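Probable acetyltransferase (Pseudomonas aeruginosa PAO1, PDB 2EUI) is a probable acyltransferase of the GNAT family, likely to transfer an acyl group from a coenzyme A thioester to a substrate not yet identified. Local coordinates at residues A[9-14]-A[33-38]; A[19-24]-A[81-86]; A[47-52]-A[63-68]. All blocks are in the same frame, centred on the assembly; numbering follows the deposited sequence.

Contact 1 of 3, residues A[9-14]-A[33-38]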
loop_
_atom_site.group_PDB
_atom_site.type_symbol
_atom_site.label_atom_id
_atom_site.label_comp_id
_atom_site.label_asym_id
_atom_site.label_seq_id
_atom_site.Cartn_x
_atom_site.Cartn_y
_atom_site.Cartn_z
ATOM N N GLU A 9 22.367 -7.602 4.389
ATOM C CA GLU A 9 23.165 -8.762 4.779
ATOM C C GLU A 9 22.428 -10.071 4.588
ATOM O O GLU A 9 23.006 -11.044 4.108
ATOM C CB GLU A 9 23.572 -8.688 6.252
ATOM C CG GLU A 9 24.303 -7.431 6.687
ATOM C CD GLU A 9 24.295 -7.271 8.208
ATOM O OE1 GLU A 9 24.756 -8.207 8.895
ATOM O OE2 GLU A 9 23.822 -6.220 8.708
ATOM N N HIS A 10 21.155 -10.103 4.975
ATOM C CA HIS A 10 20.362 -11.326 4.882
ATOM C C HIS A 10 19.838 -11.694 3.495
ATOM O O HIS A 10 19.267 -12.772 3.320
ATOM C CB HIS A 10 19.181 -11.237 5.841
ATOM C CG HIS A 10 19.550 -10.743 7.202
ATOM N ND1 HIS A 10 19.823 -9.417 7.462
ATOM C CD2 HIS A 10 19.728 -11.401 8.372
ATOM C CE1 HIS A 10 20.156 -9.280 8.733
ATOM N NE2 HIS A 10 20.107 -10.468 9.307
ATOM N N LEU A 11 20.037 -10.817 2.513
ATOM C CA LEU A 11 19.535 -11.071 1.170
ATOM C C LEU A 11 19.731 -12.506 0.684
ATOM O O LEU A 11 18.777 -13.146 0.243
ATOM C CB LEU A 11 20.147 -10.094 0.163
ATOM C CG LEU A 11 19.544 -10.193 -1.246
ATOM C CD1 LEU A 11 18.049 -9.937 -1.205
ATOM C CD2 LEU A 11 20.211 -9.193 -2.146
ATOM N N ASP A 12 20.953 -13.020 0.768
ATOM C CA ASP A 12 21.202 -14.385 0.319
ATOM C C ASP A 12 20.501 -15.438 1.162
ATOM O O ASP A 12 20.163 -16.515 0.665
ATOM C CB ASP A 12 22.702 -14.686 0.282
ATOM C CG ASP A 12 23.413 -13.975 -0.859
ATOM O OD1 ASP A 12 22.880 -13.969 -1.993
ATOM O OD2 ASP A 12 24.513 -13.428 -0.621
ATOM N N LEU A 13 20.278 -15.131 2.435
ATOM C CA LEU A 13 19.616 -16.078 3.318
ATOM C C LEU A 13 18.110 -16.099 3.064
ATOM O O LEU A 13 17.471 -17.150 3.139
ATOM C CB LEU A 13 19.887 -15.724 4.785
ATOM C CG LEU A 13 19.207 -16.679 5.771
ATOM C CD1 LEU A 13 19.738 -18.089 5.563
ATOM C CD2 LEU A 13 19.445 -16.232 7.190
ATOM N N LEU A 14 17.567 -14.930 2.736
ATOM C CA LEU A 14 16.138 -14.756 2.500
ATOM C C LEU A 14 15.675 -14.958 1.060
ATOM O O LEU A 14 14.523 -15.335 0.825
ATOM C CB LEU A 14 15.722 -13.361 2.986
ATOM C CG LEU A 14 14.313 -12.867 2.681
ATOM C CD1 LEU A 14 13.301 -13.719 3.436
ATOM C CD2 LEU A 14 14.206 -11.394 3.054
ATOM N N SER A 33 14.910 -12.323 -10.572
ATOM C CA SER A 33 14.036 -11.167 -10.430
ATOM C C SER A 33 13.552 -11.072 -8.995
ATOM O O SER A 33 13.278 -9.986 -8.479
ATOM C CB SER A 33 12.841 -11.283 -11.372
ATOM O OG SER A 33 13.272 -11.279 -12.716
ATOM N N SER A 34 13.441 -12.224 -8.349
ATOM C CA SER A 34 12.990 -12.252 -6.976
ATOM C C SER A 34 14.085 -11.713 -6.068
ATOM O O SER A 34 13.816 -10.927 -5.165
ATOM C CB SER A 34 12.594 -13.667 -6.592
ATOM O OG SER A 34 11.408 -14.037 -7.294
ATOM N N ARG A 35 15.326 -12.109 -6.320
ATOM C CA ARG A 35 16.419 -11.620 -5.506
ATOM C C ARG A 35 16.618 -10.136 -5.818
ATOM O O ARG A 35 16.959 -9.349 -4.939
ATOM C CB ARG A 35 17.700 -12.412 -5.796
ATOM C CG ARG A 35 18.880 -12.027 -4.906
ATOM C CD ARG A 35 20.114 -12.859 -5.220
ATOM N NE ARG A 35 21.212 -12.670 -4.271
ATOM C CZ ARG A 35 21.860 -11.521 -4.079
ATOM N NH1 ARG A 35 21.532 -10.432 -4.769
ATOM N NH2 ARG A 35 22.849 -11.463 -3.198
ATOM N N LYS A 36 16.397 -9.751 -7.071
ATOM C CA LYS A 36 16.560 -8.353 -7.468
ATOM C C LYS A 36 15.488 -7.478 -6.822
ATOM O O LYS A 36 15.774 -6.363 -6.387
ATOM C CB LYS A 36 16.512 -8.212 -8.995
ATOM C CG LYS A 36 16.819 -6.801 -9.470
ATOM C CD LYS A 36 18.000 -6.219 -8.677
ATOM C CE LYS A 36 18.296 -4.758 -9.013
ATOM N NZ LYS A 36 19.444 -4.216 -8.207
ATOM N N PHE A 37 14.260 -7.996 -6.760
ATOM C CA PHE A 37 13.127 -7.297 -6.148
ATOM C C PHE A 37 13.414 -6.978 -4.676
ATOM O O PHE A 37 13.241 -5.837 -4.230
ATOM C CB PHE A 37 11.856 -8.158 -6.246
ATOM C CG PHE A 37 10.649 -7.530 -5.611
ATOM C CD1 PHE A 37 9.978 -6.490 -6.235
ATOM C CD2 PHE A 37 10.205 -7.956 -4.362
ATOM C CE1 PHE A 37 8.878 -5.873 -5.626
ATOM C CE2 PHE A 37 9.114 -7.353 -3.745
ATOM C CZ PHE A 37 8.447 -6.306 -4.378
ATOM N N LEU A 38 13.848 -7.996 -3.935
ATOM C CA LEU A 38 14.174 -7.864 -2.521
ATOM C C LEU A 38 15.337 -6.914 -2.272
ATOM O O LEU A 38 15.424 -6.284 -1.220
ATOM C CB LEU A 38 14.531 -9.223 -1.931
ATOM C CG LEU A 38 13.432 -10.274 -1.832
ATOM C CD1 LEU A 38 14.029 -11.545 -1.239
ATOM C CD2 LEU A 38 12.294 -9.743 -0.986
#
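R35 reaches from helix 31-44 across to D12 and L11 near the start of helix 11-24. Its CG lies anti to the backbone N (chi1 -176°) and the chain runs extended as far as NE, which carries NE to the D12 carboxylate; the last torsion then sets the guanidinium. The grip is side-on, and both donors converge on one oxygen: NH2 of R35 lies 2.8 Å from OD1 of D12, and NE of R35 lies 3.1 Å from that same OD1. The oxygen sits close to the guanidinium plane, while the carboxylate plane is turned 46° from it. L11 crosses R35 at about a right angle and lays its CD2 over one face of the guanidinium, offset toward the rim. One turn on, L38 fills the inner side of the contact. Its CB packs 3.7 Å from CD1 of L11, and its CD1 meets CG of L14 at 4.1 Å. F18, further along helix 11-24, also touches L38, and L42 touches L11. The chemistry is therefore graded: leucines make up the buried part of the helix pair, and a salt bridge closes its more exposed edge, where L11 covers one face of the charged group that D12 holds at its edge.

Contact 2 of 3, residues A[19-24]-A[81-86]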
loop_
_atom_site.group_PDB
_atom_site.type_symbol
_atom_site.label_atom_id
_atom_site.label_comp_id
_atom_site.label_asym_id
_atom_site.label_seq_id
_atom_site.Cartn_x
_atom_site.Cartn_y
_atom_site.Cartn_z
ATOM N N VAL A 19 11.468 -17.138 -2.704
ATOM C CA VAL A 19 11.058 -17.853 -3.895
ATOM C C VAL A 19 10.010 -18.905 -3.531
ATOM O O VAL A 19 8.943 -18.968 -4.138
ATOM C CB VAL A 19 12.287 -18.522 -4.552
ATOM C CG1 VAL A 19 11.842 -19.473 -5.669
ATOM C CG2 VAL A 19 13.232 -17.438 -5.087
ATOM N N LYS A 20 10.331 -19.719 -2.526
ATOM C CA LYS A 20 9.443 -20.774 -2.040
ATOM C C LYS A 20 8.046 -20.215 -1.842
ATOM O O LYS A 20 7.046 -20.822 -2.245
ATOM C CB LYS A 20 9.948 -21.307 -0.699
ATOM C CG LYS A 20 11.344 -21.886 -0.716
ATOM C CD LYS A 20 11.314 -23.359 -1.019
ATOM C CE LYS A 20 12.710 -23.917 -0.983
ATOM N NZ LYS A 20 13.448 -23.328 0.165
ATOM N N TYR A 21 7.999 -19.056 -1.192
ATOM C CA TYR A 21 6.758 -18.331 -0.904
ATOM C C TYR A 21 5.954 -18.019 -2.173
ATOM O O TYR A 21 4.764 -18.324 -2.259
ATOM C CB TYR A 21 7.101 -17.030 -0.178
ATOM C CG TYR A 21 5.996 -16.002 -0.175
ATOM C CD1 TYR A 21 4.833 -16.204 0.561
ATOM C CD2 TYR A 21 6.112 -14.828 -0.913
ATOM C CE1 TYR A 21 3.816 -15.264 0.566
ATOM C CE2 TYR A 21 5.103 -13.887 -0.916
ATOM C CZ TYR A 21 3.955 -14.107 -0.174
ATOM O OH TYR A 21 2.945 -13.168 -0.160
ATOM N N ARG A 22 6.617 -17.404 -3.148
ATOM C CA ARG A 22 5.981 -17.042 -4.400
ATOM C C ARG A 22 5.560 -18.294 -5.148
ATOM O O ARG A 22 4.500 -18.336 -5.771
ATOM C CB ARG A 22 6.946 -16.214 -5.264
ATOM C CG ARG A 22 7.349 -14.864 -4.657
ATOM C CD ARG A 22 8.284 -14.075 -5.566
ATOM N NE ARG A 22 7.721 -13.902 -6.905
ATOM C CZ ARG A 22 7.962 -14.718 -7.928
ATOM N NH1 ARG A 22 8.762 -15.760 -7.762
ATOM N NH2 ARG A 22 7.405 -14.501 -9.109
ATOM N N GLU A 23 6.394 -19.323 -5.091
ATOM C CA GLU A 23 6.076 -20.563 -5.783
ATOM C C GLU A 23 4.885 -21.229 -5.119
ATOM O O GLU A 23 3.980 -21.721 -5.796
ATOM C CB GLU A 23 7.272 -21.511 -5.760
ATOM C CG GLU A 23 8.487 -20.979 -6.461
ATOM C CD GLU A 23 9.637 -21.958 -6.437
ATOM O OE1 GLU A 23 10.053 -22.368 -5.324
ATOM O OE2 GLU A 23 10.131 -22.316 -7.531
ATOM N N PHE A 24 4.892 -21.225 -3.790
ATOM C CA PHE A 24 3.833 -21.848 -3.016
ATOM C C PHE A 24 2.467 -21.251 -3.311
ATOM O O PHE A 24 1.445 -21.897 -3.101
ATOM C CB PHE A 24 4.131 -21.721 -1.525
ATOM C CG PHE A 24 3.103 -22.368 -0.648
ATOM C CD1 PHE A 24 3.161 -23.728 -0.372
ATOM C CD2 PHE A 24 2.055 -21.618 -0.119
ATOM C CE1 PHE A 24 2.185 -24.337 0.423
ATOM C CE2 PHE A 24 1.075 -22.215 0.672
ATOM C CZ PHE A 24 1.140 -23.578 0.945
ATOM N N LEU A 81 0.301 -5.225 5.065
ATOM C CA LEU A 81 0.919 -6.513 5.323
ATOM C C LEU A 81 0.741 -7.343 4.066
ATOM O O LEU A 81 -0.341 -7.860 3.806
ATOM C CB LEU A 81 0.225 -7.186 6.502
ATOM C CG LEU A 81 0.728 -8.539 7.006
ATOM C CD1 LEU A 81 2.207 -8.455 7.405
ATOM C CD2 LEU A 81 -0.130 -8.947 8.195
ATOM N N ASN A 82 1.798 -7.468 3.275
ATOM C CA ASN A 82 1.708 -8.232 2.038
ATOM C C ASN A 82 2.058 -9.707 2.176
ATOM O O ASN A 82 1.287 -10.562 1.736
ATOM C CB ASN A 82 2.618 -7.624 0.961
ATOM C CG ASN A 82 2.650 -8.456 -0.316
ATOM O OD1 ASN A 82 3.536 -8.296 -1.158
ATOM N ND2 ASN A 82 1.676 -9.346 -0.465
ATOM N N ASP A 83 3.218 -9.989 2.777
ATOM C CA ASP A 83 3.707 -11.360 2.924
ATOM C C ASP A 83 3.943 -11.871 4.337
ATOM O O ASP A 83 4.375 -11.148 5.234
ATOM C CB ASP A 83 5.032 -11.555 2.174
ATOM C CG ASP A 83 5.133 -10.721 0.922
ATOM O OD1 ASP A 83 4.327 -10.943 -0.011
ATOM O OD2 ASP A 83 6.031 -9.843 0.874
ATOM N N ILE A 84 3.677 -13.157 4.496
ATOM C CA ILE A 84 3.880 -13.869 5.741
ATOM C C ILE A 84 4.119 -15.290 5.230
ATOM O O ILE A 84 3.423 -15.755 4.335
ATOM C CB ILE A 84 2.633 -13.757 6.690
ATOM C CG1 ILE A 84 2.844 -14.618 7.930
ATOM C CG2 ILE A 84 1.357 -14.163 5.975
ATOM C CD1 ILE A 84 3.933 -14.122 8.843
ATOM N N TYR A 85 5.135 -15.966 5.746
ATOM C CA TYR A 85 5.413 -17.315 5.261
ATOM C C TYR A 85 6.394 -18.116 6.094
ATOM O O TYR A 85 7.418 -17.607 6.557
ATOM C CB TYR A 85 5.937 -17.250 3.828
ATOM C CG TYR A 85 6.224 -18.600 3.210
ATOM C CD1 TYR A 85 5.189 -19.389 2.705
ATOM C CD2 TYR A 85 7.528 -19.084 3.116
ATOM C CE1 TYR A 85 5.449 -20.625 2.117
ATOM C CE2 TYR A 85 7.797 -20.318 2.530
ATOM C CZ TYR A 85 6.756 -21.080 2.035
ATOM O OH TYR A 85 7.005 -22.301 1.466
ATOM N N VAL A 86 6.075 -19.390 6.263
ATOM C CA VAL A 86 6.930 -20.288 7.026
ATOM C C VAL A 86 7.409 -21.410 6.114
ATOM O O VAL A 86 6.715 -21.792 5.185
ATOM C CB VAL A 86 6.169 -20.902 8.218
ATOM C CG1 VAL A 86 7.111 -21.761 9.038
ATOM C CG2 VAL A 86 5.563 -19.798 9.079
#
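Y21 of helix 11-24 lies across strand 76-86, between the ring of Y85 and the carboxylate of D83. Its CA stands 3.9 Å from the centroid of the Y85 ring, only 4° off the ring normal, a CH-pi contact over the centre of the face. CB follows over the same ring, near CG and CD2. CG of Y21 is anti to the backbone N, and its ring turns an edge to the face of Y85 in an offset edge-to-face pair with planes at 63°. CD1 of Y21 packs 3.6 Å from CB of Y85, and CE1 passes the carbonyl oxygen of I84. CE2 and CZ approach OD1 of D83. At the tip, OH of Y21 makes a weak hydrogen bond of 2.6 Å to that OD1; OD2 of D83 is bonded to S72 of the second subunit. F24 completes an aromatic cluster, its CG 4.0 Å from CE1 of Y85. The axes of 19-24 and 81-86 cross at 101°, so the helix spans the strand instead of following it. Next to the tyrosine tip, N82 and D83 both face Q65 in a classic beta bulge, consistent with the bulged fourth strand of GNAT folds, where acetyl-CoA typically binds.

Contact 3 of 3, residues A[47-52]-A[63-68]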
loop_
_atom_site.group_PDB
_atom_site.type_symbol
_atom_site.label_atom_id
_atom_site.label_comp_id
_atom_site.label_asym_id
_atom_site.label_seq_id
_atom_site.Cartn_x
_atom_site.Cartn_y
_atom_site.Cartn_z
ATOM N N SER A 47 10.491 -1.238 2.702
ATOM C CA SER A 47 9.633 -2.169 3.410
ATOM C C SER A 47 10.373 -2.664 4.627
ATOM O O SER A 47 11.587 -2.497 4.730
ATOM C CB SER A 47 9.285 -3.363 2.528
ATOM O OG SER A 47 10.369 -4.266 2.475
ATOM N N VAL A 48 9.631 -3.253 5.555
ATOM C CA VAL A 48 10.212 -3.811 6.759
ATOM C C VAL A 48 9.996 -5.306 6.618
ATOM O O VAL A 48 8.863 -5.759 6.460
ATOM C CB VAL A 48 9.491 -3.321 8.036
ATOM C CG1 VAL A 48 10.121 -3.952 9.265
ATOM C CG2 VAL A 48 9.555 -1.819 8.126
ATOM N N ILE A 49 11.089 -6.058 6.651
ATOM C CA ILE A 49 11.043 -7.508 6.538
ATOM C C ILE A 49 11.531 -8.140 7.839
ATOM O O ILE A 49 12.674 -7.942 8.236
ATOM C CB ILE A 49 11.947 -7.987 5.380
ATOM C CG1 ILE A 49 11.326 -7.563 4.049
ATOM C CG2 ILE A 49 12.181 -9.508 5.464
ATOM C CD1 ILE A 49 12.152 -7.926 2.844
ATOM N N TYR A 50 10.665 -8.892 8.509
ATOM C CA TYR A 50 11.065 -9.552 9.745
ATOM C C TYR A 50 11.440 -10.994 9.441
ATOM O O TYR A 50 10.786 -11.658 8.643
ATOM C CB TYR A 50 9.942 -9.511 10.787
ATOM C CG TYR A 50 9.661 -8.133 11.327
ATOM C CD1 TYR A 50 10.656 -7.396 11.970
ATOM C CD2 TYR A 50 8.410 -7.543 11.158
ATOM C CE1 TYR A 50 10.414 -6.100 12.427
ATOM C CE2 TYR A 50 8.154 -6.249 11.610
ATOM C CZ TYR A 50 9.159 -5.533 12.240
ATOM O OH TYR A 50 8.911 -4.246 12.662
ATOM N N LEU A 51 12.508 -11.456 10.083
ATOM C CA LEU A 51 13.015 -12.808 9.900
ATOM C C LEU A 51 12.989 -13.600 11.200
ATOM O O LEU A 51 13.511 -13.140 12.217
ATOM C CB LEU A 51 14.466 -12.776 9.393
ATOM C CG LEU A 51 14.775 -12.012 8.106
ATOM C CD1 LEU A 51 16.281 -11.993 7.835
ATOM C CD2 LEU A 51 14.011 -12.649 6.963
ATOM N N ALA A 52 12.385 -14.786 11.162
ATOM C CA ALA A 52 12.337 -15.669 12.333
ATOM C C ALA A 52 13.524 -16.623 12.217
ATOM O O ALA A 52 13.565 -17.463 11.311
ATOM C CB ALA A 52 11.022 -16.465 12.362
ATOM N N PHE A 63 9.458 -15.734 7.371
ATOM C CA PHE A 63 9.682 -14.317 7.257
ATOM C C PHE A 63 8.372 -13.569 7.062
ATOM O O PHE A 63 7.342 -14.150 6.732
ATOM C CB PHE A 63 10.645 -14.034 6.104
ATOM C CG PHE A 63 10.020 -14.179 4.761
ATOM C CD1 PHE A 63 9.334 -13.119 4.183
ATOM C CD2 PHE A 63 10.050 -15.395 4.100
ATOM C CE1 PHE A 63 8.684 -13.275 2.969
ATOM C CE2 PHE A 63 9.398 -15.556 2.880
ATOM C CZ PHE A 63 8.716 -14.498 2.316
ATOM N N CYS A 64 8.438 -12.263 7.254
ATOM C CA CYS A 64 7.272 -11.409 7.130
ATOM C C CYS A 64 7.643 -10.088 6.433
ATOM O O CYS A 64 8.765 -9.604 6.568
ATOM C CB CYS A 64 6.727 -11.165 8.544
ATOM S SG CYS A 64 5.491 -9.910 8.674
ATOM N N GLN A 65 6.719 -9.526 5.663
ATOM C CA GLN A 65 6.992 -8.251 5.002
ATOM C C GLN A 65 5.813 -7.288 5.060
ATOM O O GLN A 65 4.660 -7.653 4.804
ATOM C CB GLN A 65 7.426 -8.437 3.537
ATOM C CG GLN A 65 7.876 -7.136 2.864
ATOM C CD GLN A 65 8.526 -7.361 1.497
ATOM O OE1 GLN A 65 7.985 -8.074 0.637
ATOM N NE2 GLN A 65 9.687 -6.746 1.290
ATOM N N LEU A 66 6.120 -6.051 5.426
ATOM C CA LEU A 66 5.108 -5.023 5.513
ATOM C C LEU A 66 5.577 -3.840 4.696
ATOM O O LEU A 66 6.776 -3.601 4.580
ATOM C CB LEU A 66 4.904 -4.590 6.970
ATOM C CG LEU A 66 4.500 -5.644 8.009
ATOM C CD1 LEU A 66 5.718 -6.406 8.499
ATOM C CD2 LEU A 66 3.846 -4.953 9.167
ATOM N N TYR A 67 4.631 -3.117 4.106
ATOM C CA TYR A 67 4.962 -1.921 3.336
ATOM C C TYR A 67 4.421 -0.702 4.059
ATOM O O TYR A 67 3.247 -0.650 4.412
ATOM C CB TYR A 67 4.367 -1.979 1.928
ATOM C CG TYR A 67 4.882 -3.125 1.099
ATOM C CD1 TYR A 67 6.245 -3.424 1.061
ATOM C CD2 TYR A 67 4.009 -3.927 0.365
ATOM C CE1 TYR A 67 6.728 -4.500 0.314
ATOM C CE2 TYR A 67 4.479 -5.005 -0.386
ATOM C CZ TYR A 67 5.839 -5.285 -0.406
ATOM O OH TYR A 67 6.318 -6.331 -1.157
ATOM N N PRO A 68 5.279 0.298 4.294
ATOM C CA PRO A 68 4.889 1.533 4.979
ATOM C C PRO A 68 3.895 2.360 4.153
ATOM O O PRO A 68 4.057 2.502 2.942
ATOM C CB PRO A 68 6.217 2.251 5.154
ATOM C CG PRO A 68 6.942 1.870 3.900
ATOM C CD PRO A 68 6.670 0.385 3.817
#
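V48 to L51 pair with L66 to F63 as antiparallel strands, their N-to-C directions 167° apart, through four backbone hydrogen bonds. V48 and L66 bond to each other both ways, N of V48 to O of L66 at 3.0 Å and N of L66 to O of V48 at 2.9 Å; Y50 and C64 form the next hydrogen-bonded pair. Between and beyond them, I49 with Q65 and L51 with F63 are non-hydrogen-bonded pairs. One face of the sheet carries V48, Y50, C64 and L66. The Y50 ring is the broad element here: CG1 of V48 covers one of its faces, offset toward the rim, CD2 of Y50 packs 4.0 Å from CD1 of L66, and CB of Y50 lies 4.3 Å from CB of C64. H102, L99 and A103 of helix 92-109 meet the same tyrosine. On the other face, CD2 of L51 presses on CB of F63 at 3.7 Å. The aliphatic part of Q65 runs obliquely past I49, with CG of Q65 3.7 Å from CG1 of I49. L14 of helix 11-24 packs against I49, L51 and F63. At the open end of the hairpin, CB of S47 comes to the edge of the Y67 ring, 3.4 Å from CD1. The OH of Y67 is hydrogen-bonded to S72 of the second subunit. This is a beta hairpin in the central mixed sheet of a GNAT fold, with helices packed on both faces.

Helix 11-24 joins contacts 1 and 2, whose centres lie about 13 Å apart: its first turn pairs with helix 31-44, its last turns with strand 76-86. The hairpin of contact 3 packs against contact 1, with centres about 13 Å apart, and L14 ties the two, with its CD1 3.6 Å from CG of F63. Contacts 2 and 3, with centres about 11 Å apart, meet where strands 76-86 and 60-71 are neighbours in the sheet. Probable backbone hydrogen bonds link them, D83 O to Q65 N and Y85 O to F63 N, each 2.9 Å. S72 of the second subunit reaches both D83 and Y67. By analogy with other GNAT proteins, the bulge of contact 2 probably marks the acetyl-CoA side of the fold.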